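Local structure of sensor protein (Geobacter sulfurreducens, 3H7M) at residues 24-29 with 226-231; 210-215 with 219-224. The protein probably works as a membrane-bound sensor histidine kinase that phosphorylates protein histidine with ATP, the present chain being its sensor domain, similar to periplasmic binding proteins. All coordinates share one frame; numbering follows the deposited sequence.

Interaction 1 of 2, residues 24-29 with 226-231; sequences YEFIDQ and AKWLGV
The rings of Phe26 and Trp228 meet with planes nearly perpendicular, and only lightly. CE2 of Phe26 lies 4.4 Å from Trp228 CZ3, and this indole carbon sits at the edge of the phenyl ring, near its plane. Phe26 swings its ring into reach from strand 25-27 with chi1 at 62°, whereas the CB of Trp228 already points toward the other segment. The indole is also covered from within its own segment: in the conformer described here, Lys227 CG lies 3.8 Å above its plane, offset toward the rim. A second apolar touch brings CE1 of Tyr24 to 4.2 Å from Val231 CG2. Here the ring does the reaching, since Tyr24 CB leads away, and the methyl approaches the ring obliquely. Tyr24 and Glu25 form a classic beta bulge opposite Tyr21 in the small antiparallel sheet of a solute-binding-protein fold, family 3. On the other side the chain leaves helix 220-227 and folds into a type II turn from Trp228 to Val231, closed by Val231 N to Trp228 O at 3.1 Å. Gly230 supplies the positive phi, 89°, of that turn. The turn thus presents Trp228 to Phe26 and Val231 to Tyr24. Around the pair, Tyr24 is buried against Tyr193, whose ring it meets at about 45°, and against Val167 and Pro168 of helix 166-175. In the same conformer Lys227 NZ forms a salt bridge with Glu39, whose side chain also touches Trp228; Val231 rests on Tyr36 and Thr94.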
loop_
_atom_site.group_PDB
_atom_site.type_symbol
_atom_site.label_atom_id
_atom_site.label_comp_id
_atom_site.label_asym_id
_atom_site.label_seq_id
_atom_site.Cartn_x
_atom_site.Cartn_y
_atom_site.Cartn_z
ATOM N N TYR A 24 -6.329 -1.844 -2.334
ATOM C CA TYR A 24 -6.077 -0.409 -2.380
ATOM C C TYR A 24 -5.971 0.125 -3.784
ATOM O O TYR A 24 -6.621 1.113 -4.125
ATOM C CB TYR A 24 -4.820 -0.049 -1.595
ATOM C CG TYR A 24 -4.948 -0.406 -0.130
ATOM C CD1 TYR A 24 -5.995 0.081 0.627
ATOM C CD2 TYR A 24 -4.060 -1.288 0.474
ATOM C CE1 TYR A 24 -6.167 -0.304 1.959
ATOM C CE2 TYR A 24 -4.228 -1.682 1.800
ATOM C CZ TYR A 24 -5.278 -1.187 2.532
ATOM O OH TYR A 24 -5.426 -1.567 3.851
ATOM N N GLU A 25 -5.144 -0.520 -4.595
ATOM C CA GLU A 25 -4.974 -0.112 -5.978
ATOM C C GLU A 25 -4.454 -1.258 -6.825
ATOM O O GLU A 25 -3.595 -2.028 -6.382
ATOM C CB GLU A 25 -4.021 1.087 -6.085
ATOM C CG GLU A 25 -2.659 0.899 -5.433
ATOM C CD GLU A 25 -1.883 2.195 -5.357
ATOM O OE1 GLU A 25 -2.538 3.252 -5.302
ATOM O OE2 GLU A 25 -0.629 2.168 -5.328
ATOM N N PHE A 26 -4.976 -1.366 -8.046
ATOM C CA PHE A 26 -4.553 -2.416 -8.947
ATOM C C PHE A 26 -5.229 -2.323 -10.301
ATOM O O PHE A 26 -6.354 -1.826 -10.422
ATOM C CB PHE A 26 -4.861 -3.789 -8.335
ATOM C CG PHE A 26 -6.324 -4.032 -8.096
ATOM C CD1 PHE A 26 -7.096 -4.701 -9.037
ATOM C CD2 PHE A 26 -6.942 -3.567 -6.930
ATOM C CE1 PHE A 26 -8.486 -4.913 -8.830
ATOM C CE2 PHE A 26 -8.330 -3.765 -6.699
ATOM C CZ PHE A 26 -9.098 -4.438 -7.653
ATOM N N ILE A 27 -4.523 -2.804 -11.318
ATOM C CA ILE A 27 -5.062 -2.850 -12.666
ATOM C C ILE A 27 -5.878 -4.130 -12.639
ATOM O O ILE A 27 -5.346 -5.179 -12.279
ATOM C CB ILE A 27 -3.940 -2.984 -13.714
ATOM C CG1 ILE A 27 -3.157 -1.673 -13.804
ATOM C CG2 ILE A 27 -4.531 -3.368 -15.049
ATOM C CD1 ILE A 27 -2.036 -1.689 -14.819
ATOM N N ASP A 28 -7.161 -4.052 -12.985
ATOM C CA ASP A 28 -8.010 -5.236 -12.952
ATOM C C ASP A 28 -7.946 -6.092 -14.223
ATOM O O ASP A 28 -7.285 -5.739 -15.207
ATOM C CB ASP A 28 -9.471 -4.856 -12.644
ATOM C CG ASP A 28 -10.135 -4.017 -13.750
ATOM O OD1 ASP A 28 -9.560 -3.870 -14.851
ATOM O OD2 ASP A 28 -11.261 -3.517 -13.513
ATOM N N GLN A 29 -8.634 -7.227 -14.179
ATOM C CA GLN A 29 -8.663 -8.170 -15.286
ATOM C C GLN A 29 -8.969 -7.491 -16.616
ATOM O O GLN A 29 -8.447 -7.899 -17.656
ATOM C CB GLN A 29 -9.693 -9.278 -15.012
ATOM C CG GLN A 29 -11.165 -8.844 -15.081
ATOM C CD GLN A 29 -11.582 -7.888 -13.964
ATOM O OE1 GLN A 29 -12.692 -7.349 -13.978
ATOM N NE2 GLN A 29 -10.698 -7.683 -12.991
ATOM N N ALA A 226 -16.751 1.811 3.053
ATOM C CA ALA A 226 -17.586 0.675 3.411
ATOM C C ALA A 226 -17.599 -0.384 2.303
ATOM O O ALA A 226 -17.793 -1.560 2.569
ATOM C CB ALA A 226 -19.003 1.145 3.714
ATOM N N LYS A 227 -17.387 0.045 1.063
ATOM C CA LYS A 227 -17.381 -0.869 -0.075
ATOM C C LYS A 227 -16.296 -1.933 0.063
ATOM O O LYS A 227 -16.534 -3.117 -0.203
ATOM C CB LYS A 227 -17.175 -0.084 -1.379
ATOM C CG LYS A 227 -17.045 -0.931 -2.647
ATOM C CD LYS A 227 -16.981 -0.040 -3.892
ATOM C CE LYS A 227 -16.943 -0.841 -5.200
ATOM N NZ LYS A 227 -16.901 0.079 -6.373
ATOM N N TRP A 228 -15.109 -1.504 0.484
ATOM C CA TRP A 228 -13.984 -2.407 0.643
ATOM C C TRP A 228 -13.794 -2.909 2.074
ATOM O O TRP A 228 -13.141 -2.255 2.899
ATOM C CB TRP A 228 -12.732 -1.726 0.122
ATOM C CG TRP A 228 -12.972 -1.032 -1.206
ATOM C CD1 TRP A 228 -13.511 0.203 -1.394
ATOM C CD2 TRP A 228 -12.665 -1.536 -2.521
ATOM N NE1 TRP A 228 -13.551 0.515 -2.741
ATOM C CE2 TRP A 228 -13.041 -0.532 -3.456
ATOM C CE3 TRP A 228 -12.107 -2.735 -3.000
ATOM C CZ2 TRP A 228 -12.878 -0.684 -4.836
ATOM C CZ3 TRP A 228 -11.941 -2.891 -4.389
ATOM C CH2 TRP A 228 -12.327 -1.864 -5.287
ATOM N N LEU A 229 -14.374 -4.087 2.343
ATOM C CA LEU A 229 -14.328 -4.737 3.658
ATOM C C LEU A 229 -12.937 -4.807 4.266
ATOM O O LEU A 229 -11.970 -5.164 3.587
ATOM C CB LEU A 229 -14.874 -6.155 3.565
ATOM C CG LEU A 229 -16.343 -6.305 3.183
ATOM C CD1 LEU A 229 -16.565 -7.701 2.685
ATOM C CD2 LEU A 229 -17.240 -6.002 4.377
ATOM N N GLY A 230 -12.851 -4.466 5.549
ATOM C CA GLY A 230 -11.579 -4.520 6.248
ATOM C C GLY A 230 -10.752 -3.250 6.168
ATOM O O GLY A 230 -9.811 -3.068 6.954
ATOM N N VAL A 231 -11.079 -2.383 5.211
ATOM C CA VAL A 231 -10.353 -1.124 5.061
ATOM C C VAL A 231 -10.704 -0.235 6.263
ATOM O O VAL A 231 -11.867 0.072 6.526
ATOM C CB VAL A 231 -10.705 -0.435 3.722
ATOM C CG1 VAL A 231 -10.034 0.932 3.634
ATOM C CG2 VAL A 231 -10.233 -1.289 2.573
#

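Interaction 2 of 2, residues 210-215 with 219-224; sequences EGLAIL and GQYEAI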
loop_
_atom_site.group_PDB
_atom_site.type_symbol
_atom_site.label_atom_id
_atom_site.label_comp_id
_atom_site.label_asym_id
_atom_site.label_seq_id
_atom_site.Cartn_x
_atom_site.Cartn_y
_atom_site.Cartn_z
ATOM N N GLU A 210 -7.485 18.906 0.852
ATOM C CA GLU A 210 -8.785 19.549 0.881
ATOM C C GLU A 210 -9.863 18.588 0.353
ATOM O O GLU A 210 -10.949 18.463 0.937
ATOM C CB GLU A 210 -8.718 20.822 0.028
ATOM C CG GLU A 210 -9.764 21.873 0.356
ATOM C CD GLU A 210 -9.638 23.119 -0.521
ATOM O OE1 GLU A 210 -8.494 23.519 -0.842
ATOM O OE2 GLU A 210 -10.684 23.704 -0.880
ATOM N N GLY A 211 -9.565 17.915 -0.759
ATOM C CA GLY A 211 -10.516 16.954 -1.304
ATOM C C GLY A 211 -10.803 15.855 -0.277
ATOM O O GLY A 211 -11.957 15.508 -0.021
ATOM N N LEU A 212 -9.750 15.328 0.343
ATOM C CA LEU A 212 -9.925 14.276 1.349
ATOM C C LEU A 212 -10.785 14.793 2.483
ATOM O O LEU A 212 -11.751 14.142 2.902
ATOM C CB LEU A 212 -8.569 13.826 1.893
ATOM C CG LEU A 212 -8.545 12.661 2.879
ATOM C CD1 LEU A 212 -9.282 11.423 2.307
ATOM C CD2 LEU A 212 -7.094 12.338 3.150
ATOM N N ALA A 213 -10.452 15.987 2.964
ATOM C CA ALA A 213 -11.212 16.575 4.050
ATOM C C ALA A 213 -12.672 16.735 3.644
ATOM O O ALA A 213 -13.578 16.507 4.444
ATOM C CB ALA A 213 -10.604 17.930 4.436
ATOM N N ILE A 214 -12.905 17.114 2.388
ATOM C CA ILE A 214 -14.276 17.291 1.930
ATOM C C ILE A 214 -15.030 15.968 1.921
ATOM O O ILE A 214 -16.142 15.879 2.460
ATOM C CB ILE A 214 -14.326 17.914 0.533
ATOM C CG1 ILE A 214 -13.854 19.368 0.589
ATOM C CG2 ILE A 214 -15.719 17.834 0.003
ATOM C CD1 ILE A 214 -13.842 20.056 -0.750
ATOM N N LEU A 215 -14.432 14.945 1.308
ATOM C CA LEU A 215 -15.063 13.602 1.306
ATOM C C LEU A 215 -15.417 13.147 2.733
ATOM O O LEU A 215 -16.471 12.557 2.960
ATOM C CB LEU A 215 -14.129 12.561 0.671
ATOM C CG LEU A 215 -13.870 12.793 -0.816
ATOM C CD1 LEU A 215 -12.946 11.735 -1.377
ATOM C CD2 LEU A 215 -15.211 12.838 -1.543
ATOM N N GLY A 219 -19.576 12.492 3.921
ATOM C CA GLY A 219 -20.002 11.109 4.078
ATOM C C GLY A 219 -19.602 10.240 2.894
ATOM O O GLY A 219 -19.746 9.017 2.931
ATOM N N GLN A 220 -19.068 10.853 1.844
ATOM C CA GLN A 220 -18.703 10.082 0.663
ATOM C C GLN A 220 -17.516 9.190 0.977
ATOM O O GLN A 220 -17.388 8.097 0.428
ATOM C CB GLN A 220 -18.379 11.012 -0.520
ATOM C CG GLN A 220 -18.737 10.407 -1.857
ATOM C CD GLN A 220 -18.272 11.235 -3.050
ATOM O OE1 GLN A 220 -18.299 12.485 -3.036
ATOM N NE2 GLN A 220 -17.857 10.535 -4.109
ATOM N N TYR A 221 -16.634 9.676 1.847
ATOM C CA TYR A 221 -15.453 8.911 2.250
ATOM C C TYR A 221 -15.859 7.562 2.851
ATOM O O TYR A 221 -15.356 6.513 2.446
ATOM C CB TYR A 221 -14.659 9.660 3.310
ATOM C CG TYR A 221 -13.579 8.811 3.936
ATOM C CD1 TYR A 221 -12.369 8.619 3.290
ATOM C CD2 TYR A 221 -13.769 8.203 5.184
ATOM C CE1 TYR A 221 -11.362 7.864 3.854
ATOM C CE2 TYR A 221 -12.775 7.435 5.763
ATOM C CZ TYR A 221 -11.565 7.273 5.093
ATOM O OH TYR A 221 -10.538 6.558 5.666
ATOM N N GLU A 222 -16.756 7.593 3.832
ATOM C CA GLU A 222 -17.187 6.354 4.460
ATOM C C GLU A 222 -17.933 5.472 3.456
ATOM O O GLU A 222 -17.798 4.250 3.481
ATOM C CB GLU A 222 -18.084 6.641 5.674
ATOM C CG GLU A 222 -17.383 7.371 6.831
ATOM C CD GLU A 222 -16.139 6.655 7.357
ATOM O OE1 GLU A 222 -15.993 5.424 7.132
ATOM O OE2 GLU A 222 -15.313 7.336 8.014
ATOM N N ALA A 223 -18.715 6.091 2.574
ATOM C CA ALA A 223 -19.467 5.343 1.568
ATOM C C ALA A 223 -18.502 4.555 0.725
ATOM O O ALA A 223 -18.737 3.385 0.428
ATOM C CB ALA A 223 -20.267 6.277 0.674
ATOM N N ILE A 224 -17.401 5.193 0.351
ATOM C CA ILE A 224 -16.415 4.504 -0.458
ATOM C C ILE A 224 -15.708 3.446 0.363
ATOM O O ILE A 224 -15.510 2.318 -0.103
ATOM C CB ILE A 224 -15.391 5.479 -1.032
ATOM C CG1 ILE A 224 -16.080 6.417 -2.041
ATOM C CG2 ILE A 224 -14.284 4.705 -1.722
ATOM C CD1 ILE A 224 -15.268 7.630 -2.464
HETATM O O HOH W 1 -17.199 10.303 5.224
#
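Leu215 holds CG anti to its own carbonyl carbon (chi1 -66°) and is extended beyond, which carries CD2 to Gln220, while Tyr221 turns its CG anti to the backbone N (chi1 170°). Tyr221 CB points toward the other segment, and the backbones set it 4.0 Å from Leu215 CB. Its ring leads away, and Leu212 CD1 approaches ring atom CD1 of Tyr221 obliquely at 4.3 Å. Gln220, extended past CG, runs across Leu215 at a slant, and its OE1 comes to 3.4 Å from Leu215 CD2, a van der Waals contact of the amide oxygen with a methyl group. The carbonyl of Leu215 ties the backbones together. Tyr221 N donates to Leu215 O at 3.1 Å, nearly straight but from well above the carbonyl plane. Gly219 N adds a weak bond to the same oxygen at 3.3 Å. A water donates to it too and accepts from Glu222 N, bridging to the first turn of the next helix. Gly219, with positive phi, ends one helix and is N-cap of the following one, making a sharp corner at which the axes of the short helical segments 210-215 and 220-224 lie 82° apart. Farther out, Tyr221 OH is hydrogen-bonded to His93 O of strand 87-103, and Arg216 makes a cation-pi contact with the ring. Leu215 and Gln220 pack against Ile44 and Ala43, which places this corner against helix 36-48.

Overall arrangement
Interactions 1 and 2 share helix 220-227: interaction 2 sets its start and interaction 1 follows from its end, with segments 219-224 and 226-231 almost adjoining. Their centres are 16 Å apart. Interaction 2, nested inside the long chain loop closed by interaction 1, lies about 19 Å from the centre of the chain, against 11 Å for interaction 1. Both rest on helix 36-48 and touch strand 87-103, which with strand 181-198 probably forms the hinge between the two lobes, as in related binding proteins. The sodium ion is bound by Ala84, Asp88 and Gln199, the last shortly before helix 202-218; neither contact supplies a ligand to it.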